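Local coordinates for lipid II:glycine glycyltransferase (Staphylococcus aureus, PDB 6SNR), which probably adds the first glycine of the pentaglycine bridge to the lysine side chain of lipid II, taking it from glycyl-tRNA, at residues E227-K232 with M341-E346; S316-G321 with H335-M340. All blocks are in the same frame, centred on the assembly; numbering follows the deposited sequence.

Overall arrangement
Following the chain from the N terminus, the first of the four segments is 227-232, on strand 226-233. The chain then runs out through the long helices 235-262 and 267-297 and returns along strands 302-312 and 315-323, the latter carrying residues 316-321. Helix 332-347 follows at once. Its residues 335-340 close the short 13-residue loop of interaction 2, and its next turns, 341-346, close the 108-residue loop of interaction 1, which encloses the shorter one. Both contacts therefore hold one helix to one mixed sheet, at strands separated by 302-312. Their centres lie 6 Å apart, and they meet directly where Val231 CG2 touches Met336 CB at 3.7 Å.

Interaction 1. Residues E227-K232 with M341-E346; sequences ELFLVK and MKYARE
Phe229 and Tyr343 make an edge-to-face aromatic pair in which the tip of the phenylalanine points into the tyrosine ring. The ring planes stand at 73° and the centroids are 5.3 Å apart, which identifies a T-shaped stack. Phe229 CZ does most of the touching: it comes within 3.7 Å of Tyr343 CG, displaced from the middle of the face toward the rim on the CB side. Seen from the phenylalanine, the same Tyr343 atom lies at the ring edge, near its plane.

A second, polar link joins the far end of the tyrosine to Glu227. Tyr343 OH and Glu227 OE2 are 3.8 Å apart, too far for a direct bond, and a water bridges them. This water donates to Glu227 OE2 at 2.7 Å and accepts from Tyr343 OH at 2.7 Å, lying in the plane of the tyrosine ring. The bridge would thus favour the present rotation of the ring, whose face meets Phe229 while its hydroxyl faces the carboxylate.

The torsions explain these positions. Tyr343 CG is anti to the backbone N (chi1 177°), which sends the ring from the helix toward the strand, whereas Glu227 bends at chi2 (-80°) and brings its carboxylate round to the water. Glu227 OE1 makes a long, weak ion pair with Arg183 NE.

Beyond this shell, backbone hydrogen bonds to Leu309 and Ala307 fix Glu227 and Phe229 against strand 302-312, and strand 180-183 flanks the other edge, where both aromatic side chains touch Arg183. Met340, one turn earlier on helix 332-347, also packs on Phe229. The contact therefore seats that helix over strand 226-233, the second strand from the 180-183 border of the mixed sheet.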
ATOM      1  N   GLU A 227       8.579  -1.416   3.961  1.00 18.97           N
ATOM      2  CA  GLU A 227       8.547  -2.264   5.153  1.00 20.10           C
ATOM      3  C   GLU A 227       7.670  -3.481   4.918  1.00 19.17           C
ATOM      4  O   GLU A 227       6.665  -3.415   4.220  1.00 18.18           O
ATOM      5  CB  GLU A 227       8.016  -1.487   6.350  1.00 20.63           C
ATOM      6  CG  GLU A 227       8.787  -0.197   6.610  1.00 22.33           C
ATOM      7  CD  GLU A 227      10.107  -0.412   7.345  1.00 25.15           C
ATOM      8  OE1 GLU A 227      10.356  -1.504   7.898  1.00 26.69           O
ATOM      9  OE2 GLU A 227      10.888   0.550   7.365  1.00 24.09           O
ATOM     10  N   LEU A 228       8.059  -4.599   5.542  1.00 18.25           N
ATOM     11  CA  LEU A 228       7.313  -5.817   5.502  1.00 20.06           C
ATOM     12  C   LEU A 228       6.623  -6.031   6.845  1.00 20.49           C
ATOM     13  O   LEU A 228       7.261  -5.874   7.889  1.00 21.57           O
ATOM     14  CB  LEU A 228       8.240  -6.990   5.244  1.00 19.31           C
ATOM     15  CG  LEU A 228       7.629  -8.396   5.320  1.00 20.36           C
ATOM     16  CD1 LEU A 228       6.632  -8.622   4.204  1.00 20.71           C
ATOM     17  CD2 LEU A 228       8.723  -9.473   5.334  1.00 22.78           C
ATOM     18  N   PHE A 229       5.336  -6.364   6.806  1.00 18.38           N
ATOM     19  CA  PHE A 229       4.581  -6.652   8.052  1.00 19.42           C
ATOM     20  C   PHE A 229       4.139  -8.091   7.943  1.00 18.64           C
ATOM     21  O   PHE A 229       3.762  -8.528   6.857  1.00 18.52           O
ATOM     22  CB  PHE A 229       3.375  -5.708   8.220  1.00 18.52           C
ATOM     23  CG  PHE A 229       3.759  -4.310   8.510  1.00 19.57           C
ATOM     24  CD1 PHE A 229       4.165  -3.479   7.482  1.00 19.83           C
ATOM     25  CD2 PHE A 229       3.782  -3.826   9.798  1.00 21.11           C
ATOM     26  CE1 PHE A 229       4.600  -2.212   7.744  1.00 20.07           C
ATOM     27  CE2 PHE A 229       4.179  -2.525  10.060  1.00 22.42           C
ATOM     28  CZ  PHE A 229       4.598  -1.719   9.003  1.00 21.08           C
ATOM     29  N   LEU A 230       4.139  -8.810   9.083  1.00 18.98           N
ATOM     30  CA  LEU A 230       3.678 -10.200   9.136  1.00 22.31           C
ATOM     31  C   LEU A 230       2.729 -10.335  10.341  1.00 21.01           C
ATOM     32  O   LEU A 230       2.980  -9.726  11.412  1.00 23.52           O
ATOM     33  CB  LEU A 230       4.873 -11.108   9.326  1.00 21.73           C
ATOM     34  CG  LEU A 230       5.890 -11.207   8.217  1.00 22.53           C
ATOM     35  CD1 LEU A 230       7.035 -12.124   8.616  1.00 23.25           C
ATOM     36  CD2 LEU A 230       5.221 -11.707   6.961  1.00 22.61           C
ATOM     37  N   VAL A 231       1.687 -11.139  10.195  1.00 21.86           N
ATOM     38  CA  VAL A 231       0.732 -11.358  11.325  1.00 20.75           C
ATOM     39  C   VAL A 231       0.925 -12.793  11.830  1.00 21.25           C
ATOM     40  O   VAL A 231       0.858 -13.729  11.045  1.00 22.35           O
ATOM     41  CB  VAL A 231      -0.712 -11.161  10.893  1.00 21.27           C
ATOM     42  CG1 VAL A 231      -1.678 -11.423  12.054  1.00 23.37           C
ATOM     43  CG2 VAL A 231      -0.916  -9.742  10.348  1.00 22.11           C
ATOM     44  N   LYS A 232       1.155 -12.910  13.138  1.00 25.21           N
ATOM     45  CA  LYS A 232       1.479 -14.168  13.797  1.00 27.32           C
ATOM     46  C   LYS A 232       0.371 -14.541  14.807  1.00 27.24           C
ATOM     47  O   LYS A 232      -0.160 -13.691  15.519  1.00 26.60           O
ATOM     48  CB  LYS A 232       2.781 -14.016  14.560  1.00 31.35           C
ATOM     49  CG  LYS A 232       3.322 -15.328  15.111  1.00 36.20           C
ATOM     50  CD  LYS A 232       4.727 -15.153  15.644  1.00 38.44           C
ATOM     51  CE  LYS A 232       5.647 -16.218  15.102  1.00 40.98           C
ATOM     52  NZ  LYS A 232       6.886 -16.246  15.928  1.00 41.98           N
ATOM     53  N   MET A 341      -1.872   1.189   8.687  1.00 17.65           N
ATOM     54  CA  MET A 341      -2.319   2.565   8.549  1.00 17.86           C
ATOM     55  C   MET A 341      -1.784   3.390   9.689  1.00 18.71           C
ATOM     56  O   MET A 341      -1.298   4.502   9.490  1.00 19.31           O
ATOM     57  CB  MET A 341      -3.817   2.656   8.485  1.00 17.98           C
ATOM     58  CG  MET A 341      -4.434   2.137   7.201  1.00 17.90           C
ATOM     59  SD  MET A 341      -6.245   2.181   7.373  1.00 19.73           S
ATOM     60  CE  MET A 341      -6.765   1.474   5.811  1.00 19.45           C
ATOM     61  N   LYS A 342      -1.869   2.864  10.916  1.00 19.23           N
ATOM     62  CA  LYS A 342      -1.346   3.592  12.067  1.00 20.13           C
ATOM     63  C   LYS A 342       0.173   3.801  11.974  1.00 20.10           C
ATOM     64  O   LYS A 342       0.630   4.912  12.253  1.00 20.64           O
ATOM     65  CB  LYS A 342      -1.756   2.907  13.393  1.00 20.68           C
ATOM     66  CG  LYS A 342      -3.256   3.021  13.668  1.00 23.02           C
ATOM     67  CD  LYS A 342      -3.597   2.380  15.025  1.00 26.45           C
ATOM     68  CE  LYS A 342      -2.972   0.995  15.176  1.00 29.34           C
ATOM     69  NZ  LYS A 342      -3.349   0.298  16.448  1.00 29.52           N
ATOM     70  N   TYR A 343       0.925   2.774  11.552  1.00 18.81           N
ATOM     71  CA  TYR A 343       2.364   2.856  11.374  1.00 20.13           C
ATOM     72  C   TYR A 343       2.678   3.924  10.329  1.00 19.82           C
ATOM     73  O   TYR A 343       3.590   4.736  10.509  1.00 19.87           O
ATOM     74  CB  TYR A 343       2.966   1.516  10.894  1.00 18.63           C
ATOM     75  CG  TYR A 343       4.449   1.601  10.635  1.00 20.71           C
ATOM     76  CD1 TYR A 343       4.951   2.003   9.416  1.00 20.87           C
ATOM     77  CD2 TYR A 343       5.360   1.323  11.637  1.00 24.27           C
ATOM     78  CE1 TYR A 343       6.304   2.113   9.205  1.00 21.32           C
ATOM     79  CE2 TYR A 343       6.716   1.428  11.437  1.00 25.66           C
ATOM     80  CZ  TYR A 343       7.194   1.789  10.197  1.00 24.84           C
ATOM     81  OH  TYR A 343       8.546   1.910   9.963  1.00 28.28           O
ATOM     82  N   ALA A 344       1.924   3.911   9.256  1.00 20.43           N
ATOM     83  CA  ALA A 344       2.160   4.848   8.160  1.00 19.92           C
ATOM     84  C   ALA A 344       1.955   6.286   8.672  1.00 20.50           C
ATOM     85  O   ALA A 344       2.777   7.181   8.410  1.00 22.79           O
ATOM     86  CB  ALA A 344       1.236   4.553   6.971  1.00 20.65           C
ATOM     87  N   ARG A 345       0.856   6.528   9.395  1.00 19.84           N
ATOM     88  CA  ARG A 345       0.571   7.844   9.969  1.00 20.32           C
ATOM     89  C   ARG A 345       1.734   8.283  10.883  1.00 21.99           C
ATOM     90  O   ARG A 345       2.210   9.443  10.813  1.00 20.92           O
ATOM     91  CB  ARG A 345      -0.733   7.787  10.801  1.00 21.43           C
ATOM     92  CG  ARG A 345      -1.059   9.089  11.540  1.00 22.34           C
ATOM     93  CD  ARG A 345      -2.199   8.917  12.566  1.00 21.73           C
ATOM     94  NE  ARG A 345      -1.752   8.033  13.648  1.00 22.84           N
ATOM     95  CZ  ARG A 345      -2.537   7.197  14.331  1.00 23.20           C
ATOM     96  NH1 ARG A 345      -3.845   7.130  14.105  1.00 24.45           N
ATOM     97  NH2 ARG A 345      -1.986   6.393  15.235  1.00 25.28           N
ATOM     98  N   GLU A 346       2.210   7.369  11.715  1.00 22.88           N
ATOM     99  CA  GLU A 346       3.293   7.698  12.656  1.00 24.32           C
ATOM    100  C   GLU A 346       4.617   8.014  11.941  1.00 26.49           C
ATOM    101  O   GLU A 346       5.452   8.757  12.480  1.00 27.15           O
ATOM    102  CB  GLU A 346       3.439   6.573  13.706  1.00 27.05           C
ATOM    103  CG  GLU A 346       2.253   6.509  14.682  1.00 28.48           C
ATOM    104  CD  GLU A 346       1.895   7.860  15.270  1.00 29.83           C
ATOM    105  OE1 GLU A 346       2.750   8.425  15.989  1.00 32.09           O
ATOM    106  OE2 GLU A 346       0.784   8.373  14.991  1.00 30.32           O
TER
HETATM  107  O   HOH W   1       9.652   2.912   7.677  1.00 24.11           O

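Interaction 2. Residues S316-G321 with H335-M340; sequences SYYLYG and HMQYTM
Residues 316-321 of strand 315-323 face residues 335-340 of helix 332-347 with Tyr318 and Met340 as the nearest backbone points, their CA atoms 8.6 Å apart. The Tyr318 ring lies across this separation, close to the strand, and the ends of Gln337 and Met340 reach over to it. With CG anti to the backbone N (chi1 165°), the ring receives the amide nitrogen of Gln337 over one face. Gln337 NE2 sits 3.3 Å above the ring plane, offset toward the rim, and is 3.4 Å from both Tyr318 CE1 and Tyr318 CZ. The amide and ring planes are 79° apart, so the amide stands nearly upright on the aromatic face and is not stacked flat against it.

Gln337 starts to one side of the strand, but its chain bends at chi2 (-65°) and its end swings inward. The opposite end of the amide is held by Tyr352, whose hydroxyl hydrogen-bonds to Gln337 OE1. Both ends of this buried amide are thus engaged. This second-shell tyrosine, on strand 351-356, also touches the Tyr318 side chain and helps to fix the rotation of the amide.

Met340 adds an apolar contact beside the glutamine: its terminal methyl CE approaches Tyr318 CD1 obliquely at 4.1 Å.

The contact joins the first two elements of a beta-alpha-beta crossover, strand 315-323, helix 332-347 and strand 351-356, the two strands running parallel and adjacent. Backbone bonds from Ser316 and Tyr318 to Asp353 tie them directly. Such units are a recurring element of the GNAT-like domains from which FemABX transferases are built.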
ATOM      1  N   SER A 316       1.758   6.990   1.500  1.00 16.43           N
ATOM      2  CA  SER A 316       2.076   5.611   1.747  1.00 15.83           C
ATOM      3  C   SER A 316       1.277   4.726   0.819  1.00 14.84           C
ATOM      4  O   SER A 316       0.211   5.129   0.321  1.00 14.99           O
ATOM      5  CB  SER A 316       1.843   5.202   3.225  1.00 18.24           C
ATOM      6  OG  SER A 316       0.457   5.198   3.568  1.00 16.74           O
ATOM      7  N   TYR A 317       1.792   3.524   0.577  1.00 15.16           N
ATOM      8  CA  TYR A 317       1.212   2.585  -0.402  1.00 15.66           C
ATOM      9  C   TYR A 317       1.178   1.164   0.112  1.00 15.33           C
ATOM     10  O   TYR A 317       2.204   0.626   0.500  1.00 15.79           O
ATOM     11  CB  TYR A 317       2.009   2.566  -1.720  1.00 16.46           C
ATOM     12  CG  TYR A 317       2.345   3.925  -2.327  1.00 14.80           C
ATOM     13  CD1 TYR A 317       3.378   4.700  -1.803  1.00 14.92           C
ATOM     14  CD2 TYR A 317       1.694   4.393  -3.460  1.00 16.98           C
ATOM     15  CE1 TYR A 317       3.678   5.907  -2.357  1.00 15.77           C
ATOM     16  CE2 TYR A 317       1.984   5.629  -4.016  1.00 16.81           C
ATOM     17  CZ  TYR A 317       3.033   6.366  -3.494  1.00 16.71           C
ATOM     18  OH  TYR A 317       3.391   7.583  -4.017  1.00 18.76           O
ATOM     19  N   TYR A 318      -0.014   0.547   0.099  1.00 15.76           N
ATOM     20  CA  TYR A 318      -0.163  -0.886   0.305  1.00 16.07           C
ATOM     21  C   TYR A 318       0.090  -1.562  -1.026  1.00 17.85           C
ATOM     22  O   TYR A 318      -0.752  -1.552  -1.912  1.00 18.50           O
ATOM     23  CB  TYR A 318      -1.616  -1.152   0.820  1.00 16.29           C
ATOM     24  CG  TYR A 318      -2.037  -2.606   0.742  1.00 18.95           C
ATOM     25  CD1 TYR A 318      -1.423  -3.560   1.517  1.00 19.10           C
ATOM     26  CD2 TYR A 318      -3.007  -3.014  -0.123  1.00 21.41           C
ATOM     27  CE1 TYR A 318      -1.798  -4.898   1.485  1.00 21.93           C
ATOM     28  CE2 TYR A 318      -3.412  -4.345  -0.163  1.00 21.97           C
ATOM     29  CZ  TYR A 318      -2.811  -5.273   0.655  1.00 22.68           C
ATOM     30  OH  TYR A 318      -3.163  -6.632   0.624  1.00 25.06           O
ATOM     31  N   LEU A 319       1.285  -2.104  -1.192  1.00 17.20           N
ATOM     32  CA  LEU A 319       1.768  -2.570  -2.495  1.00 20.30           C
ATOM     33  C   LEU A 319       1.356  -4.002  -2.805  1.00 19.55           C
ATOM     34  O   LEU A 319       0.885  -4.275  -3.886  1.00 21.74           O
ATOM     35  CB  LEU A 319       3.298  -2.432  -2.552  1.00 23.96           C
ATOM     36  CG  LEU A 319       4.038  -1.727  -3.704  1.00 30.12           C
ATOM     37  CD1 LEU A 319       5.207  -2.533  -4.244  1.00 32.10           C
ATOM     38  CD2 LEU A 319       3.158  -1.221  -4.835  1.00 32.78           C
ATOM     39  N   TYR A 320       1.517  -4.910  -1.842  1.00 19.58           N
ATOM     40  CA  TYR A 320       1.212  -6.316  -1.993  1.00 20.59           C
ATOM     41  C   TYR A 320       0.791  -6.870  -0.637  1.00 19.76           C
ATOM     42  O   TYR A 320       1.358  -6.490   0.381  1.00 20.33           O
ATOM     43  CB  TYR A 320       2.445  -7.125  -2.463  1.00 22.03           C
ATOM     44  CG  TYR A 320       2.898  -6.859  -3.880  1.00 23.48           C
ATOM     45  CD1 TYR A 320       2.245  -7.433  -4.936  1.00 27.72           C
ATOM     46  CD2 TYR A 320       4.027  -6.070  -4.139  1.00 25.34           C
ATOM     47  CE1 TYR A 320       2.647  -7.198  -6.255  1.00 28.82           C
ATOM     48  CE2 TYR A 320       4.443  -5.817  -5.444  1.00 27.77           C
ATOM     49  CZ  TYR A 320       3.763  -6.397  -6.488  1.00 28.78           C
ATOM     50  OH  TYR A 320       4.154  -6.166  -7.779  1.00 30.66           O
ATOM     51  N   GLY A 321      -0.179  -7.779  -0.646  1.00 22.13           N
ATOM     52  CA  GLY A 321      -0.598  -8.506   0.566  1.00 20.01           C
ATOM     53  C   GLY A 321      -0.902  -9.968   0.284  1.00 20.40           C
ATOM     54  O   GLY A 321      -1.213 -10.319  -0.861  1.00 23.85           O
ATOM     55  N   HIS A 335      -6.539  -6.972  11.053  1.00 18.40           N
ATOM     56  CA  HIS A 335      -5.583  -6.519  12.040  1.00 17.58           C
ATOM     57  C   HIS A 335      -4.383  -5.838  11.359  1.00 19.33           C
ATOM     58  O   HIS A 335      -4.002  -4.710  11.710  1.00 18.55           O
ATOM     59  CB  HIS A 335      -5.113  -7.708  12.898  1.00 18.73           C
ATOM     60  CG  HIS A 335      -4.490  -7.299  14.180  1.00 20.29           C
ATOM     61  ND1 HIS A 335      -3.911  -8.200  15.060  1.00 21.38           N
ATOM     62  CD2 HIS A 335      -4.305  -6.081  14.719  1.00 21.12           C
ATOM     63  CE1 HIS A 335      -3.395  -7.546  16.075  1.00 23.27           C
ATOM     64  NE2 HIS A 335      -3.633  -6.260  15.902  1.00 22.70           N
ATOM     65  N   MET A 336      -3.880  -6.543  10.340  1.00 19.02           N
ATOM     66  CA  MET A 336      -2.758  -6.052   9.505  1.00 19.59           C
ATOM     67  C   MET A 336      -3.004  -4.671   8.887  1.00 18.41           C
ATOM     68  O   MET A 336      -2.172  -3.740   9.084  1.00 18.47           O
ATOM     69  CB  MET A 336      -2.436  -7.044   8.381  1.00 19.63           C
ATOM     70  CG  MET A 336      -1.003  -6.912   7.878  1.00 21.09           C
ATOM     71  SD  MET A 336      -0.661  -8.230   6.695  1.00 22.41           S
ATOM     72  CE  MET A 336      -1.813  -8.016   5.388  1.00 23.48           C
ATOM     73  N   GLN A 337      -4.150  -4.516   8.247  1.00 17.21           N
ATOM     74  CA  GLN A 337      -4.482  -3.220   7.574  1.00 17.17           C
ATOM     75  C   GLN A 337      -4.502  -2.060   8.549  1.00 18.83           C
ATOM     76  O   GLN A 337      -3.878  -1.020   8.318  1.00 19.16           O
ATOM     77  CB  GLN A 337      -5.796  -3.254   6.825  1.00 18.52           C
ATOM     78  CG  GLN A 337      -5.765  -4.083   5.559  1.00 19.29           C
ATOM     79  CD  GLN A 337      -4.829  -3.511   4.494  1.00 20.60           C
ATOM     80  OE1 GLN A 337      -4.474  -2.320   4.529  1.00 19.89           O
ATOM     81  NE2 GLN A 337      -4.470  -4.352   3.519  1.00 21.59           N
ATOM     82  N   TYR A 338      -5.236  -2.200   9.649  1.00 17.35           N
ATOM     83  CA  TYR A 338      -5.362  -1.102  10.581  1.00 17.33           C
ATOM     84  C   TYR A 338      -4.011  -0.750  11.220  1.00 17.82           C
ATOM     85  O   TYR A 338      -3.689   0.416  11.404  1.00 19.05           O
ATOM     86  CB  TYR A 338      -6.429  -1.494  11.646  1.00 19.41           C
ATOM     87  CG  TYR A 338      -6.740  -0.430  12.686  1.00 20.54           C
ATOM     88  CD1 TYR A 338      -7.218   0.818  12.315  1.00 20.99           C
ATOM     89  CD2 TYR A 338      -6.651  -0.704  14.053  1.00 23.40           C
ATOM     90  CE1 TYR A 338      -7.568   1.793  13.250  1.00 23.61           C
ATOM     91  CE2 TYR A 338      -7.007   0.267  15.002  1.00 24.87           C
ATOM     92  CZ  TYR A 338      -7.456   1.508  14.585  1.00 24.22           C
ATOM     93  OH  TYR A 338      -7.819   2.491  15.493  1.00 25.18           O
ATOM     94  N   THR A 339      -3.227  -1.777  11.587  1.00 17.98           N
ATOM     95  CA  THR A 339      -1.879  -1.592  12.145  1.00 17.96           C
ATOM     96  C   THR A 339      -0.974  -0.809  11.157  1.00 18.62           C
ATOM     97  O   THR A 339      -0.256   0.107  11.578  1.00 19.18           O
ATOM     98  CB  THR A 339      -1.240  -2.926  12.539  1.00 20.86           C
ATOM     99  OG1 THR A 339      -2.085  -3.572  13.518  1.00 22.63           O
ATOM    100  CG2 THR A 339       0.075  -2.678  13.153  1.00 22.23           C
ATOM    101  N   MET A 340      -1.069  -1.166   9.879  1.00 19.03           N
ATOM    102  CA  MET A 340      -0.199  -0.558   8.853  1.00 18.50           C
ATOM    103  C   MET A 340      -0.584   0.889   8.623  1.00 18.39           C
ATOM    104  O   MET A 340       0.297   1.750   8.442  1.00 18.62           O
ATOM    105  CB  MET A 340      -0.201  -1.355   7.527  1.00 18.06           C
ATOM    106  CG  MET A 340       0.563  -2.671   7.643  1.00 18.19           C
ATOM    107  SD  MET A 340       0.765  -3.536   6.086  1.00 21.45           S
ATOM    108  CE  MET A 340      -0.913  -3.765   5.605  1.00 19.70           C
TER